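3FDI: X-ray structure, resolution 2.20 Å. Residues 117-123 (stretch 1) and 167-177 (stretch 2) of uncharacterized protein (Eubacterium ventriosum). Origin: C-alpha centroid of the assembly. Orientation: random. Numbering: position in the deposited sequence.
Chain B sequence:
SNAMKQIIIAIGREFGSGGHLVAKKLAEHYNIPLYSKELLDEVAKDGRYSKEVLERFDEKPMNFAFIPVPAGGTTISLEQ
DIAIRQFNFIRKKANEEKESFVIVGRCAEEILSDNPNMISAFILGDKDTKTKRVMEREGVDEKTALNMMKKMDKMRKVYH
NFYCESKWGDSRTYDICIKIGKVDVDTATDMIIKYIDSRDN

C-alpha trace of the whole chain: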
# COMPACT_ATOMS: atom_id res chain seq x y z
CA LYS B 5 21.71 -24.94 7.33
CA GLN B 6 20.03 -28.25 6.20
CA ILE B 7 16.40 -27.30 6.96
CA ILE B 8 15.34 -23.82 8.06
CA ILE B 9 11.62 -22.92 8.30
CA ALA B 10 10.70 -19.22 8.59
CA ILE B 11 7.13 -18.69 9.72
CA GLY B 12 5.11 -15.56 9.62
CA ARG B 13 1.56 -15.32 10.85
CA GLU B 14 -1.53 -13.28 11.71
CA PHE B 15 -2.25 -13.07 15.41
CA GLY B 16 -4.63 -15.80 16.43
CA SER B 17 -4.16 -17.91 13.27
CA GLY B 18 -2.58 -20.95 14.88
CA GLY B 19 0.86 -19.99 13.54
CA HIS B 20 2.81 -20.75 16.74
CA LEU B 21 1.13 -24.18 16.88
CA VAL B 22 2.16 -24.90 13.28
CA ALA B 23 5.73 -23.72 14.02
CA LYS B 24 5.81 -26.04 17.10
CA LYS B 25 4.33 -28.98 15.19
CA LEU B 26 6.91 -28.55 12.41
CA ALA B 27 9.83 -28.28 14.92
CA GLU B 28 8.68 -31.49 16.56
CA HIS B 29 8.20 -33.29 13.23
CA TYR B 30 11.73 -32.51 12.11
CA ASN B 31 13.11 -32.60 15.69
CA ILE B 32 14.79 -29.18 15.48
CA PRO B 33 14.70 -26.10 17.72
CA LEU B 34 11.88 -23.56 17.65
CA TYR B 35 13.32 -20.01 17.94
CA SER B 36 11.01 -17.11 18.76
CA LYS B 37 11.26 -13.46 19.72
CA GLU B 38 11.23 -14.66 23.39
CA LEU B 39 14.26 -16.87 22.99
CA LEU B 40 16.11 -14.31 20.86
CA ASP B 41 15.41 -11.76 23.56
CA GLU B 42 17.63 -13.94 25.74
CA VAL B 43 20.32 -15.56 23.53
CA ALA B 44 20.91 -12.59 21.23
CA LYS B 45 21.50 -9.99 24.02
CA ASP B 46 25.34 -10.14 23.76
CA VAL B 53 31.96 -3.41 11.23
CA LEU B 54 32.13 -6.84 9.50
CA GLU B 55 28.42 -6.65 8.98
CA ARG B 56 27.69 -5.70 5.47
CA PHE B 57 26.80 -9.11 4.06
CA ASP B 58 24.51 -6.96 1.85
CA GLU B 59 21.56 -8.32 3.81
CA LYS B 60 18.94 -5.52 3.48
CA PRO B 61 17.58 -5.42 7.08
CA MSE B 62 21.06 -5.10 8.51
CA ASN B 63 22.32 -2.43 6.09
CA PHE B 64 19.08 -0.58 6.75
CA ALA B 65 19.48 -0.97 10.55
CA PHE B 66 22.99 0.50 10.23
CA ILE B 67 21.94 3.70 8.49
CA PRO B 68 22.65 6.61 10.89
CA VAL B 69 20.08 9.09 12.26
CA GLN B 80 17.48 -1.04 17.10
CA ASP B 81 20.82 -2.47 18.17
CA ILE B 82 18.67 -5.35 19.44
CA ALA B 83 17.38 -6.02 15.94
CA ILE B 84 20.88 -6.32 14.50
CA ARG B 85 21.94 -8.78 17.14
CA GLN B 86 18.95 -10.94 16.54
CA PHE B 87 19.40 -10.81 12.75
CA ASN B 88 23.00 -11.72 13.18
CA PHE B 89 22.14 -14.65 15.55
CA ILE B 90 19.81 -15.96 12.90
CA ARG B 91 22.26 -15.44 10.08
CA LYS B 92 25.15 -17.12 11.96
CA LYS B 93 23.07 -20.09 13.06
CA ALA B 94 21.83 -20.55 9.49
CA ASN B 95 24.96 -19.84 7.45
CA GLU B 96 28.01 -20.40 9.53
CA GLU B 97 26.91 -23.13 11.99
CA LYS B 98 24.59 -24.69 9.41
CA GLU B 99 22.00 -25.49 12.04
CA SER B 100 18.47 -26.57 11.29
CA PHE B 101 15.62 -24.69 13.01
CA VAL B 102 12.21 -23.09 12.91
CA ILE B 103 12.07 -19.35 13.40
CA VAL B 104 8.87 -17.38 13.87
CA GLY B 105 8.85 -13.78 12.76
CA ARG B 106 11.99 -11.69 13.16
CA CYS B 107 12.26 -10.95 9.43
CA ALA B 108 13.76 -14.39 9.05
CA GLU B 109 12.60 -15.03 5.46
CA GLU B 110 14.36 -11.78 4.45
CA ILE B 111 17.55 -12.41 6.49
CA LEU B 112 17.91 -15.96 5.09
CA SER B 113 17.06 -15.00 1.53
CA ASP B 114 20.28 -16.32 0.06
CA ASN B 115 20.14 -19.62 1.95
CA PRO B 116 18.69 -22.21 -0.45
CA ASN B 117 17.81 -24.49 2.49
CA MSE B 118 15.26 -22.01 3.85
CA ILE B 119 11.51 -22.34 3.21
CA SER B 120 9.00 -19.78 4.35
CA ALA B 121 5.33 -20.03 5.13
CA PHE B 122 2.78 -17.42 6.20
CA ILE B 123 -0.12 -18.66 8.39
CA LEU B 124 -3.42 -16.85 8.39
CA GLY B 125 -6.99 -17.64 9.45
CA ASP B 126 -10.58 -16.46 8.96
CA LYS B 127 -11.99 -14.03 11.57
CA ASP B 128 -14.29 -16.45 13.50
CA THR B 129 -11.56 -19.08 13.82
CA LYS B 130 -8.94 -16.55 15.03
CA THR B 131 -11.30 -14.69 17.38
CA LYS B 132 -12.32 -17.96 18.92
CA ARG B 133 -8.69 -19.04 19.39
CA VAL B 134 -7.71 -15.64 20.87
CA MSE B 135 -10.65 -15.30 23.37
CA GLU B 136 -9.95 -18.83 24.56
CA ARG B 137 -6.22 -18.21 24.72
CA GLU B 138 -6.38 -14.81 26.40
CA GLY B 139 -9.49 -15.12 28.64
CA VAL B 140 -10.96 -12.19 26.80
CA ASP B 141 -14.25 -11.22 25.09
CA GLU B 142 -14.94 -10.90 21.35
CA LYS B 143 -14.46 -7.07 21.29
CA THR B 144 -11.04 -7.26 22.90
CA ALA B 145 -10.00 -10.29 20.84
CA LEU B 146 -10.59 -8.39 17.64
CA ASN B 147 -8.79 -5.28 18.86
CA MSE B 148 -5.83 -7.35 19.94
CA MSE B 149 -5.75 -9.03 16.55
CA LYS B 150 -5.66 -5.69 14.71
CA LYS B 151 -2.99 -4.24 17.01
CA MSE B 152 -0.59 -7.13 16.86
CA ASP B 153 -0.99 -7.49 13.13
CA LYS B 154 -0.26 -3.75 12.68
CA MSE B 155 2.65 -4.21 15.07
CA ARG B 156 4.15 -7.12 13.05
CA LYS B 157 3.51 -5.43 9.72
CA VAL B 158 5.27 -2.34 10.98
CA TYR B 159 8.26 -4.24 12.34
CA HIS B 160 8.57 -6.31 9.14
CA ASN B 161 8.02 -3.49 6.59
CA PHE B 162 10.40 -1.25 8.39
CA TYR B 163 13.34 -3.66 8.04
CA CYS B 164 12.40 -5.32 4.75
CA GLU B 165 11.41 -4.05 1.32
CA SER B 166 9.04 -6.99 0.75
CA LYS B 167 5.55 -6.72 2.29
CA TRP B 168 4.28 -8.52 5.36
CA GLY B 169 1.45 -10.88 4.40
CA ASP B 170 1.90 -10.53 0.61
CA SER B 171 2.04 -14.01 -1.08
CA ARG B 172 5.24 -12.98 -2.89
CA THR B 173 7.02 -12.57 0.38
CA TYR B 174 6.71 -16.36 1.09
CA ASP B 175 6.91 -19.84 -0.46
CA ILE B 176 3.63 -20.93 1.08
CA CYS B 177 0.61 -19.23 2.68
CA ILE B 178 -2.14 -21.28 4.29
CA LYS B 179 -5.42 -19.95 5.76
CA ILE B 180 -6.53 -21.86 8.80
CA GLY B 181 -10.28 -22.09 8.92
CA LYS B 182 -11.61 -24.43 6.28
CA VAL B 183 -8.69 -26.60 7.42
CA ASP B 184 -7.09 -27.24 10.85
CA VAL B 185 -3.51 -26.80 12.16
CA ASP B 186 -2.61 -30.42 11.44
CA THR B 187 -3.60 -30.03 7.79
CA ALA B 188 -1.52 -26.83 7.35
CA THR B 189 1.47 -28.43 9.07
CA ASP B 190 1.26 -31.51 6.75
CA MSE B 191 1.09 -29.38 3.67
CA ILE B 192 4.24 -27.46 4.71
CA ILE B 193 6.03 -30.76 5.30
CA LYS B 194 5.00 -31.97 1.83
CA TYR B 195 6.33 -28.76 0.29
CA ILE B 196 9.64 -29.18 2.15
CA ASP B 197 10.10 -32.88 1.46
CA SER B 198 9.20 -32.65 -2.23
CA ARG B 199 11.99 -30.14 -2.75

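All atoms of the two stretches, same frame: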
# COMPACT_ATOMS: atom_id res chain seq x y z
N ASN B 117 18.47 -23.59 1.55
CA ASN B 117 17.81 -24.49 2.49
C ASN B 117 16.64 -23.91 3.33
O ASN B 117 16.07 -24.60 4.18
CB ASN B 117 18.89 -24.99 3.44
CG ASN B 117 19.94 -25.75 2.68
OD1 ASN B 117 19.62 -26.43 1.73
ND2 ASN B 117 21.17 -25.68 3.11
N MSE B 118 16.31 -22.65 3.09
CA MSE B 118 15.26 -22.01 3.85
C MSE B 118 13.96 -22.05 3.04
O MSE B 118 13.94 -21.78 1.86
CB MSE B 118 15.69 -20.59 4.26
CG MSE B 118 14.66 -19.87 5.16
SE MSE B 118 13.16 -19.06 4.15
CE MSE B 118 14.21 -17.83 3.15
N ILE B 119 12.89 -22.45 3.70
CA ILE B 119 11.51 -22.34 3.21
C ILE B 119 10.80 -21.35 4.08
O ILE B 119 11.07 -21.28 5.28
CB ILE B 119 10.84 -23.68 3.38
CG1 ILE B 119 11.68 -24.76 2.68
CG2 ILE B 119 9.49 -23.64 2.82
CD1 ILE B 119 12.76 -25.52 3.65
N SER B 120 9.83 -20.64 3.53
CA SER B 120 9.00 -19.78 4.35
C SER B 120 7.53 -19.97 4.11
O SER B 120 7.09 -20.23 3.02
CB SER B 120 9.34 -18.32 4.13
OG SER B 120 9.15 -17.99 2.77
N ALA B 121 6.75 -19.75 5.15
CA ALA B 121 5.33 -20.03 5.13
C ALA B 121 4.69 -18.93 5.95
O ALA B 121 5.22 -18.54 7.04
CB ALA B 121 5.06 -21.45 5.71
N PHE B 122 3.59 -18.38 5.43
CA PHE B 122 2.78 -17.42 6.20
C PHE B 122 1.46 -18.08 6.58
O PHE B 122 0.76 -18.57 5.71
CB PHE B 122 2.60 -16.14 5.40
CG PHE B 122 1.90 -15.04 6.18
CD1 PHE B 122 0.57 -14.73 5.91
CD2 PHE B 122 2.60 -14.29 7.10
CE1 PHE B 122 -0.09 -13.79 6.62
CE2 PHE B 122 1.95 -13.29 7.83
CZ PHE B 122 0.62 -13.04 7.63
N ILE B 123 1.11 -18.06 7.87
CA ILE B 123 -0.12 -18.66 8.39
C ILE B 123 -1.14 -17.57 8.70
O ILE B 123 -0.84 -16.56 9.31
CB ILE B 123 0.17 -19.44 9.62
CG1 ILE B 123 1.37 -20.34 9.36
CG2 ILE B 123 -1.07 -20.27 10.07
CD1 ILE B 123 0.98 -21.55 8.39
N LYS B 167 6.72 -7.12 1.50
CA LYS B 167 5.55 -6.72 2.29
C LYS B 167 5.01 -7.86 3.13
O LYS B 167 4.75 -8.97 2.64
CB LYS B 167 4.44 -6.21 1.35
CG LYS B 167 4.83 -4.95 0.56
CD LYS B 167 5.03 -3.73 1.44
CE LYS B 167 5.69 -2.55 0.71
NZ LYS B 167 6.09 -1.49 1.74
N TRP B 168 4.86 -7.58 4.42
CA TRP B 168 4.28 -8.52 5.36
C TRP B 168 2.93 -9.02 4.85
O TRP B 168 2.08 -8.23 4.53
CB TRP B 168 4.04 -7.83 6.68
CG TRP B 168 3.51 -8.73 7.74
CD1 TRP B 168 4.24 -9.56 8.52
CD2 TRP B 168 2.16 -8.86 8.17
NE1 TRP B 168 3.43 -10.21 9.41
CE2 TRP B 168 2.15 -9.80 9.22
CE3 TRP B 168 0.96 -8.28 7.77
CZ2 TRP B 168 0.99 -10.17 9.88
CZ3 TRP B 168 -0.22 -8.63 8.46
CH2 TRP B 168 -0.18 -9.58 9.49
N GLY B 169 2.75 -10.32 4.80
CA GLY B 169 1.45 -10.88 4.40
C GLY B 169 1.17 -10.99 2.89
O GLY B 169 0.16 -11.54 2.52
N ASP B 170 2.03 -10.43 2.05
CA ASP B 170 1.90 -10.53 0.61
C ASP B 170 2.35 -11.94 0.19
O ASP B 170 3.35 -12.40 0.66
CB ASP B 170 2.80 -9.45 -0.06
CG ASP B 170 2.74 -9.49 -1.60
OD1 ASP B 170 1.76 -9.96 -2.12
OD2 ASP B 170 3.68 -9.02 -2.30
N SER B 171 1.62 -12.64 -0.70
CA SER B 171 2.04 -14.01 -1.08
C SER B 171 3.48 -14.06 -1.64
O SER B 171 4.19 -15.07 -1.47
CB SER B 171 1.07 -14.58 -2.12
OG SER B 171 1.09 -13.80 -3.33
N ARG B 172 3.91 -13.01 -2.30
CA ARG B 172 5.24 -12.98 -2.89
C ARG B 172 6.36 -12.93 -1.88
O ARG B 172 7.46 -13.31 -2.21
CB ARG B 172 5.34 -11.90 -3.94
CG ARG B 172 4.38 -12.31 -5.19
CD ARG B 172 3.63 -11.17 -5.94
NE ARG B 172 2.36 -10.71 -5.36
CZ ARG B 172 1.75 -9.56 -5.70
NH1 ARG B 172 2.26 -8.75 -6.61
NH2 ARG B 172 0.62 -9.19 -5.10
N THR B 173 6.05 -12.57 -0.64
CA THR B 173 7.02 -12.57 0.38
C THR B 173 7.40 -14.00 0.83
O THR B 173 8.45 -14.17 1.41
CB THR B 173 6.52 -11.70 1.55
OG1 THR B 173 6.29 -10.39 1.05
CG2 THR B 173 7.54 -11.63 2.75
N TYR B 174 6.57 -15.01 0.56
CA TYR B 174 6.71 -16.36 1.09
C TYR B 174 6.64 -17.47 0.01
O TYR B 174 6.17 -17.26 -1.07
CB TYR B 174 5.61 -16.60 2.14
CG TYR B 174 5.46 -15.45 3.15
CD1 TYR B 174 4.57 -14.44 2.90
CD2 TYR B 174 6.26 -15.35 4.28
CE1 TYR B 174 4.41 -13.35 3.72
CE2 TYR B 174 6.09 -14.24 5.19
CZ TYR B 174 5.15 -13.26 4.88
OH TYR B 174 4.87 -12.14 5.66
N ASP B 175 7.12 -18.66 0.35
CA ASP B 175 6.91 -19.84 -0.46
C ASP B 175 5.55 -20.45 -0.39
O ASP B 175 5.05 -21.00 -1.40
CB ASP B 175 7.90 -20.92 -0.03
CG ASP B 175 9.34 -20.49 -0.28
OD1 ASP B 175 9.57 -19.88 -1.33
OD2 ASP B 175 10.20 -20.70 0.58
N ILE B 176 4.97 -20.42 0.81
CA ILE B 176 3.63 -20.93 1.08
C ILE B 176 2.84 -20.00 1.98
O ILE B 176 3.37 -19.47 2.91
CB ILE B 176 3.68 -22.22 1.87
CG1 ILE B 176 4.75 -23.15 1.36
CG2 ILE B 176 2.35 -22.92 1.77
CD1 ILE B 176 4.98 -24.33 2.26
N CYS B 177 1.54 -19.86 1.75
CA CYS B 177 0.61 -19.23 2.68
C CYS B 177 -0.54 -20.16 2.81
O CYS B 177 -1.03 -20.66 1.78
CB CYS B 177 0.07 -17.95 2.10
SG CYS B 177 1.38 -16.72 1.72

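A strand that receives a parallel neighbour must find partners for its backbone both where the pairing begins and along its length, and residues 117-123 and 167-177 of this Eubacterium ventriosum protein illustrate how side chains help. The strand 118-123 runs parallel to the start of a second strand at Ile-176 and Cys-177. Ala-121 bridges Ile-176 and Phe-122 bridges Cys-177, each pair with CA atoms 4.5 Å apart. The hydrogen bonds follow the parallel pattern, in which one residue reaches two positions on its neighbour: Ile-176 N donates to Ser-120 O (3.1 Å), and Phe-122 N donates to Ile-176 O (2.8 Å). Between and beyond these bonds, CA-H...O contacts bring Ala-121 CA to 3.0 Å from Ile-176 O and Cys-177 CA to 3.1 Å from Phe-122 O.

Just before the second strand, side chains extend the polar network. Asp-175 OD2 accepts a hydrogen bond from Ser-120 N (3.0 Å), so a carboxylate takes the place a backbone carbonyl might have held. The exchange is reciprocal: Asp-175 N donates to Ser-120 OG at 3.2 Å, and a weak bond joins Asp-175 N to Ser-120 O at 3.1 Å. Ser-120, with chi1 in the p well, thus engages Asp-175 through both backbone and side chain.

Apolar packing follows the alternation of the sheet. Ala-121 and Ile-176 share one face, their CB atoms 4.2 Å apart; Phe-122 and Cys-177 share the other, where Phe-122 CB lies 3.9 Å from Cys-177 SG.

On that second face, aromatic contacts centre on Phe-122, which has the largest area covered across the contact. Its ring makes an offset stack with Tyr-174, centroids 5.0 Å apart and planes inclined by 30°, while Phe-122 CB sits over the Tyr-174 ring, 3.5 Å from its centroid. Toward Trp-168 the geometry changes: the edge of Phe-122 meets the indole face at 86°, with Phe-122 CZ 3.7 Å from Trp-168 CZ2, an arrangement that directs ring hydrogens toward pi density. Gly-169 CA covers one face of the phenylalanine ring, 4.0 Å from its centroid.

The loop that supplies these partners is itself braced. Lys-167 to Asp-170 form a type II turn, closed by Asp-170 N to Lys-167 O (3.1 Å). Gly-169 has phi/psi of 82/-8°, where a CB would jam against the preceding carbonyl oxygen. Gly-169 N also donates to Tyr-174 OH (2.9 Å), tying together two of the residues that surround Phe-122.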